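Local coordinates for protein teicoplanin pseudoaglycone deacetylases Orf2 (Actinoplanes teichomyceticus, PDB 3DFF) that probably hydrolyses the acetamide of teicoplanin pseudoaglycone in a zinc-dependent reaction, removing the acetyl group during biosynthesis of the antibiotic, at residues A[22-27]-A[260-265]; A[186-191]-A[245-250]. All coordinates share one frame; numbering follows the deposited sequence. Where two conformers were deposited one is given.

Contact 1. Residues A[22-27]-A[260-265]; sequences LSFGAG and YGETTW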
loop_
_atom_site.group_PDB
_atom_site.type_symbol
_atom_site.label_atom_id
_atom_site.label_comp_id
_atom_site.label_asym_id
_atom_site.label_seq_id
_atom_site.Cartn_x
_atom_site.Cartn_y
_atom_site.Cartn_z
ATOM N N LEU A 22 2.464 6.205 -3.984
ATOM C CA LEU A 22 3.336 6.915 -3.039
ATOM C C LEU A 22 4.693 6.251 -2.887
ATOM O O LEU A 22 5.731 6.940 -2.795
ATOM C CB LEU A 22 2.687 6.938 -1.655
ATOM C CG LEU A 22 1.573 7.957 -1.469
ATOM C CD1 LEU A 22 0.771 7.594 -0.222
ATOM C CD2 LEU A 22 2.132 9.385 -1.377
ATOM N N SER A 23 4.693 4.926 -2.828
ATOM C CA SER A 23 5.905 4.185 -2.478
ATOM C C SER A 23 6.733 3.753 -3.673
ATOM O O SER A 23 7.957 3.601 -3.556
ATOM C CB SER A 23 5.572 2.957 -1.628
ATOM O OG SER A 23 4.855 3.323 -0.464
ATOM N N PHE A 24 6.068 3.548 -4.807
ATOM C CA PHE A 24 6.689 2.813 -5.918
ATOM C C PHE A 24 6.262 3.377 -7.276
ATOM O O PHE A 24 6.494 2.745 -8.309
ATOM C CB PHE A 24 6.346 1.316 -5.778
ATOM C CG PHE A 24 7.173 0.384 -6.649
ATOM C CD1 PHE A 24 8.564 0.386 -6.591
ATOM C CD2 PHE A 24 6.541 -0.518 -7.491
ATOM C CE1 PHE A 24 9.319 -0.491 -7.395
ATOM C CE2 PHE A 24 7.277 -1.396 -8.295
ATOM C CZ PHE A 24 8.663 -1.382 -8.250
ATOM N N GLY A 25 5.674 4.570 -7.278
ATOM C CA GLY A 25 5.137 5.156 -8.503
ATOM C C GLY A 25 6.220 5.353 -9.553
ATOM O O GLY A 25 5.979 5.140 -10.731
ATOM N N ALA A 26 7.408 5.769 -9.118
ATOM C CA ALA A 26 8.528 5.932 -10.064
ATOM C C ALA A 26 8.901 4.589 -10.691
ATOM O O ALA A 26 9.049 4.499 -11.913
ATOM C CB ALA A 26 9.737 6.584 -9.390
ATOM N N GLY A 27 9.025 3.552 -9.860
ATOM C CA GLY A 27 9.268 2.172 -10.308
ATOM C C GLY A 27 8.219 1.639 -11.275
ATOM O O GLY A 27 8.551 1.003 -12.294
ATOM N N TYR A 260 16.384 11.103 -7.903
ATOM C CA TYR A 260 15.302 10.496 -7.140
ATOM C C TYR A 260 15.404 8.970 -7.191
ATOM O O TYR A 260 15.999 8.398 -8.114
ATOM C CB TYR A 260 13.940 10.993 -7.638
ATOM C CG TYR A 260 12.827 10.593 -6.707
ATOM C CD1 TYR A 260 12.688 11.199 -5.452
ATOM C CD2 TYR A 260 11.959 9.561 -7.054
ATOM C CE1 TYR A 260 11.692 10.811 -4.584
ATOM C CE2 TYR A 260 10.948 9.163 -6.188
ATOM C CZ TYR A 260 10.832 9.791 -4.955
ATOM O OH TYR A 260 9.855 9.413 -4.079
ATOM N N GLY A 261 14.825 8.292 -6.200
ATOM C CA GLY A 261 14.875 6.851 -6.178
ATOM C C GLY A 261 13.940 6.284 -5.123
ATOM O O GLY A 261 13.419 7.022 -4.289
ATOM N N GLU A 262 13.751 4.971 -5.179
ATOM C CA GLU A 262 12.892 4.258 -4.246
ATOM C C GLU A 262 13.624 3.028 -3.753
ATOM O O GLU A 262 14.295 2.336 -4.538
ATOM C CB GLU A 262 11.584 3.865 -4.939
ATOM C CG GLU A 262 10.671 5.051 -5.235
ATOM C CD GLU A 262 9.623 4.794 -6.312
ATOM O OE1 GLU A 262 8.650 5.575 -6.361
ATOM O OE2 GLU A 262 9.793 3.854 -7.131
ATOM N N THR A 263 13.506 2.770 -2.449
ATOM C CA THR A 263 14.134 1.622 -1.806
ATOM C C THR A 263 13.207 0.402 -1.824
ATOM O O THR A 263 12.039 0.504 -1.424
ATOM C CB THR A 263 14.543 1.987 -0.368
ATOM O OG1 THR A 263 15.489 3.072 -0.420
ATOM C CG2 THR A 263 15.177 0.818 0.360
ATOM N N THR A 264 13.745 -0.730 -2.284
ATOM C CA THR A 264 13.046 -2.012 -2.250
ATOM C C THR A 264 13.981 -3.127 -1.753
ATOM O O THR A 264 15.204 -3.007 -1.852
ATOM C CB THR A 264 12.472 -2.404 -3.646
ATOM O OG1 THR A 264 13.541 -2.583 -4.601
ATOM C CG2 THR A 264 11.485 -1.364 -4.165
ATOM N N TRP A 265 13.412 -4.205 -1.215
ATOM C CA TRP A 265 14.207 -5.333 -0.756
ATOM C C TRP A 265 13.646 -6.598 -1.358
ATOM O O TRP A 265 12.418 -6.754 -1.420
ATOM C CB TRP A 265 14.120 -5.501 0.752
ATOM C CG TRP A 265 14.632 -4.372 1.561
ATOM C CD1 TRP A 265 15.902 -4.208 2.037
ATOM C CD2 TRP A 265 13.876 -3.249 2.029
ATOM N NE1 TRP A 265 15.983 -3.046 2.771
ATOM C CE2 TRP A 265 14.755 -2.438 2.779
ATOM C CE3 TRP A 265 12.538 -2.854 1.890
ATOM C CZ2 TRP A 265 14.342 -1.246 3.387
ATOM C CZ3 TRP A 265 12.122 -1.667 2.503
ATOM C CH2 TRP A 265 13.028 -0.880 3.240
#
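The carboxylate of E262 accepts two successive backbone N-H groups, those of A26 and G27, at a kink in helix 19-33. The fold is the Rossmann-like α/β fold of the PIG-L deacetylase family. Helix 19-33 follows its first strand. E262 comes just before strand 263-269, which runs antiparallel in the central sheet.

A26 N donates to E262 OE1 at 3.0 Å. G27 N donates to E262 OE2 at 2.9 Å. Both bonds are moderately bent. Each N-H meets its oxygen on the syn side, 21° out of the carboxylate plane. At the kink these two N-H groups have no bond to the preceding turn, and the carboxylate takes up both. The E262 CG lies anti to the carbonyl carbon (chi1 -70°), and the extended chain beyond it carries the carboxylate to the helix backbone.

The charge is also answered from outside. E262 OE1 forms a salt bridge with K222. This probably stabilises a buried negative group. K222 NZ also hydrogen-bonds Y260 OH and L22 O. S23 O lies 3.5 Å from E262 OE1, and both are acceptors, so the K222 ammonium probably offsets some of the repulsion.

The remaining contacts are packing. A26 CB sits 3.4 Å from E262 OE1. A26 CB also lies 4.3 Å from Y260 CE2, at the edge of that ring and near its plane. The F24 side chain crosses that of E262 at about a right angle, with ring and carboxylate planes 29° apart. F24 CD1 is 3.7 Å from E262 OE2. One face of this ring carries G27 CA, offset toward the rim. In strand 263-269, the methyl CG2 of T264 touches F24 CE1 at 4.0 Å, while T264 OG1 is hydrogen-bonded to R183.

Contact 2. Residues A[186-191]-A[245-250]; sequences EDLPYA and DRLDEH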
loop_
_atom_site.group_PDB
_atom_site.type_symbol
_atom_site.label_atom_id
_atom_site.label_comp_id
_atom_site.label_asym_id
_atom_site.label_seq_id
_atom_site.Cartn_x
_atom_site.Cartn_y
_atom_site.Cartn_z
ATOM N N GLU A 186 9.675 0.287 0.327
ATOM C CA GLU A 186 9.700 1.047 1.564
ATOM C C GLU A 186 8.433 1.892 1.632
ATOM O O GLU A 186 8.220 2.752 0.763
ATOM C CB GLU A 186 10.959 1.923 1.561
ATOM C CG GLU A 186 11.162 2.653 2.847
ATOM C CD GLU A 186 12.361 3.588 2.801
ATOM O OE1 GLU A 186 12.592 4.239 1.754
ATOM O OE2 GLU A 186 13.072 3.670 3.826
ATOM N N ASP A 187 7.573 1.643 2.631
ATOM C CA ASP A 187 6.288 2.361 2.699
ATOM C C ASP A 187 6.541 3.853 2.847
ATOM O O ASP A 187 7.206 4.259 3.793
ATOM C CB ASP A 187 5.409 1.894 3.876
ATOM C CG ASP A 187 5.239 0.395 3.933
ATOM O OD1 ASP A 187 4.064 -0.047 3.863
ATOM O OD2 ASP A 187 6.249 -0.336 4.064
ATOM N N LEU A 188 6.014 4.640 1.916
ATOM C CA LEU A 188 6.063 6.107 2.016
ATOM C C LEU A 188 4.672 6.712 2.159
ATOM O O LEU A 188 3.708 6.210 1.570
ATOM C CB LEU A 188 6.769 6.710 0.794
ATOM C CG LEU A 188 8.202 6.228 0.557
ATOM C CD1 LEU A 188 8.728 6.782 -0.742
ATOM C CD2 LEU A 188 9.110 6.675 1.704
ATOM N N PRO A 189 4.552 7.808 2.923
ATOM C CA PRO A 189 5.654 8.517 3.598
ATOM C C PRO A 189 6.055 7.950 4.963
ATOM O O PRO A 189 6.929 8.514 5.611
ATOM C CB PRO A 189 5.074 9.924 3.768
ATOM C CG PRO A 189 3.615 9.668 4.018
ATOM C CD PRO A 189 3.261 8.481 3.134
ATOM N N TYR A 190 5.467 6.824 5.367
ATOM C CA TYR A 190 5.683 6.205 6.692
ATOM C C TYR A 190 7.145 6.127 7.092
ATOM O O TYR A 190 7.509 6.344 8.246
ATOM C CB TYR A 190 5.186 4.763 6.698
ATOM C CG TYR A 190 3.701 4.554 6.807
ATOM C CD1 TYR A 190 3.054 4.644 8.039
ATOM C CD2 TYR A 190 2.948 4.201 5.683
ATOM C CE1 TYR A 190 1.685 4.411 8.148
ATOM C CE2 TYR A 190 1.576 3.960 5.781
ATOM C CZ TYR A 190 0.959 4.062 7.015
ATOM O OH TYR A 190 -0.387 3.823 7.116
ATOM N N ALA A 191 7.987 5.775 6.130
ATOM C CA ALA A 191 9.401 5.510 6.419
ATOM C C ALA A 191 10.149 6.772 6.845
ATOM O O ALA A 191 11.262 6.692 7.375
ATOM C CB ALA A 191 10.068 4.869 5.236
ATOM N N ASP A 245 8.697 17.627 -0.614
ATOM C CA ASP A 245 10.006 17.958 -0.027
ATOM C C ASP A 245 10.548 16.819 0.841
ATOM O O ASP A 245 11.729 16.476 0.767
ATOM C CB ASP A 245 9.923 19.251 0.785
ATOM C CG ASP A 245 9.843 20.474 -0.088
ATOM O OD1 ASP A 245 9.961 20.346 -1.329
ATOM O OD2 ASP A 245 9.670 21.575 0.469
ATOM N N ARG A 246 9.677 16.242 1.662
ATOM C CA ARG A 246 10.068 15.144 2.537
ATOM C C ARG A 246 10.409 13.903 1.743
ATOM O O ARG A 246 11.354 13.204 2.074
ATOM C CB ARG A 246 8.965 14.856 3.556
ATOM C CG ARG A 246 9.004 15.805 4.747
ATOM C CD ARG A 246 7.945 15.455 5.748
ATOM N NE ARG A 246 6.646 15.969 5.327
ATOM C CZ ARG A 246 5.574 15.221 5.085
ATOM N NH1 ARG A 246 5.628 13.905 5.237
ATOM N NH2 ARG A 246 4.442 15.796 4.711
ATOM N N LEU A 247 9.655 13.648 0.676
ATOM C CA LEU A 247 9.984 12.527 -0.214
ATOM C C LEU A 247 11.318 12.735 -0.942
ATOM O O LEU A 247 12.110 11.810 -1.060
ATOM C CB LEU A 247 8.850 12.284 -1.215
ATOM C CG LEU A 247 7.501 11.849 -0.621
ATOM C CD1 LEU A 247 6.535 11.570 -1.769
ATOM C CD2 LEU A 247 7.609 10.625 0.284
ATOM N N ASP A 248 11.557 13.960 -1.405
ATOM C CA ASP A 248 12.817 14.297 -2.079
ATOM C C ASP A 248 14.010 14.148 -1.127
ATOM O O ASP A 248 15.046 13.616 -1.519
ATOM C CB ASP A 248 12.758 15.730 -2.605
ATOM C CG ASP A 248 12.069 15.841 -3.967
ATOM O OD1 ASP A 248 11.972 14.830 -4.697
ATOM O OD2 ASP A 248 11.648 16.967 -4.318
ATOM N N GLU A 249 13.841 14.619 0.108
ATOM C CA GLU A 249 14.896 14.567 1.116
ATOM C C GLU A 249 15.195 13.128 1.509
ATOM O O GLU A 249 16.351 12.743 1.689
ATOM C CB GLU A 249 14.509 15.393 2.346
ATOM C CG GLU A 249 15.548 15.394 3.505
ATOM C CD GLU A 249 16.988 15.746 3.075
ATOM O OE1 GLU A 249 17.186 16.338 1.987
ATOM O OE2 GLU A 249 17.930 15.429 3.839
ATOM N N HIS A 250 14.147 12.312 1.586
ATOM C CA HIS A 250 14.333 10.927 1.934
ATOM C C HIS A 250 15.153 10.216 0.868
ATOM O O HIS A 250 16.079 9.472 1.185
ATOM C CB HIS A 250 12.976 10.237 2.133
ATOM C CG HIS A 250 13.101 8.812 2.568
ATOM N ND1 HIS A 250 13.425 8.454 3.861
ATOM C CD2 HIS A 250 12.964 7.656 1.879
ATOM C CE1 HIS A 250 13.473 7.137 3.947
ATOM N NE2 HIS A 250 13.207 6.630 2.758
#
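E186 and H250 reach toward each other tip to tip, from the loop after strand 182-185 and from helix 243-254. H250 NE2 donates to E186 OE1 at 2.7 Å, with an N-H...O angle of 155°. OE1 lies at the edge of the imidazole, in its plane. The carboxylate is turned 52° against the ring, and the donor meets OE1 from above the carboxylate plane. H250 CG is anti to the backbone N (chi1 -177°), which sends the ring out from the helix toward the loop.

L188 packs beside this pair. Its CD2 touches H250 CD2 at 4.0 Å. Its CB meets L247 CD2, also at 4.0 Å, with the two leucine side chains set obliquely. After a cis peptide bond, P189 CB lies 4.4 Å from L247 CD2 and extends the apolar patch; it also approaches the R246 guanidinium. The guanidinium is held by N242 and L236 O.

E186 and H250 are ligands of a zinc ion seen in a crystal structure of this protein, though that zinc is absent from this chain. The bond is consistent with two metal-binding groups kept close. NE2 would lose its proton if it, rather than ND1, bound the zinc.

Overall arrangement
Contacts 1 and 2 lie about 10 Å apart, centre to centre. Along the chain the order is 22-27, 186-191, 245-250, 260-265, so contact 1 spans contact 2. Helix 243-254 leads into strand 263-269. That strand lies beside strand 182-185 in the mixed seven-stranded sheet. The contacts touch directly: T263 O probably accepts from E186 N, and S23 OG from L188 N. S23 OG is also hydrogen-bonded to D19 O, in a residue that holds the zinc. These two S23 bonds tie the loop after strand 182-185 to helix 19-33 beside the zinc site. The side chains of S23 and P189 each lie about 8 Å from the bound zinc, held by H16, D19 and H164.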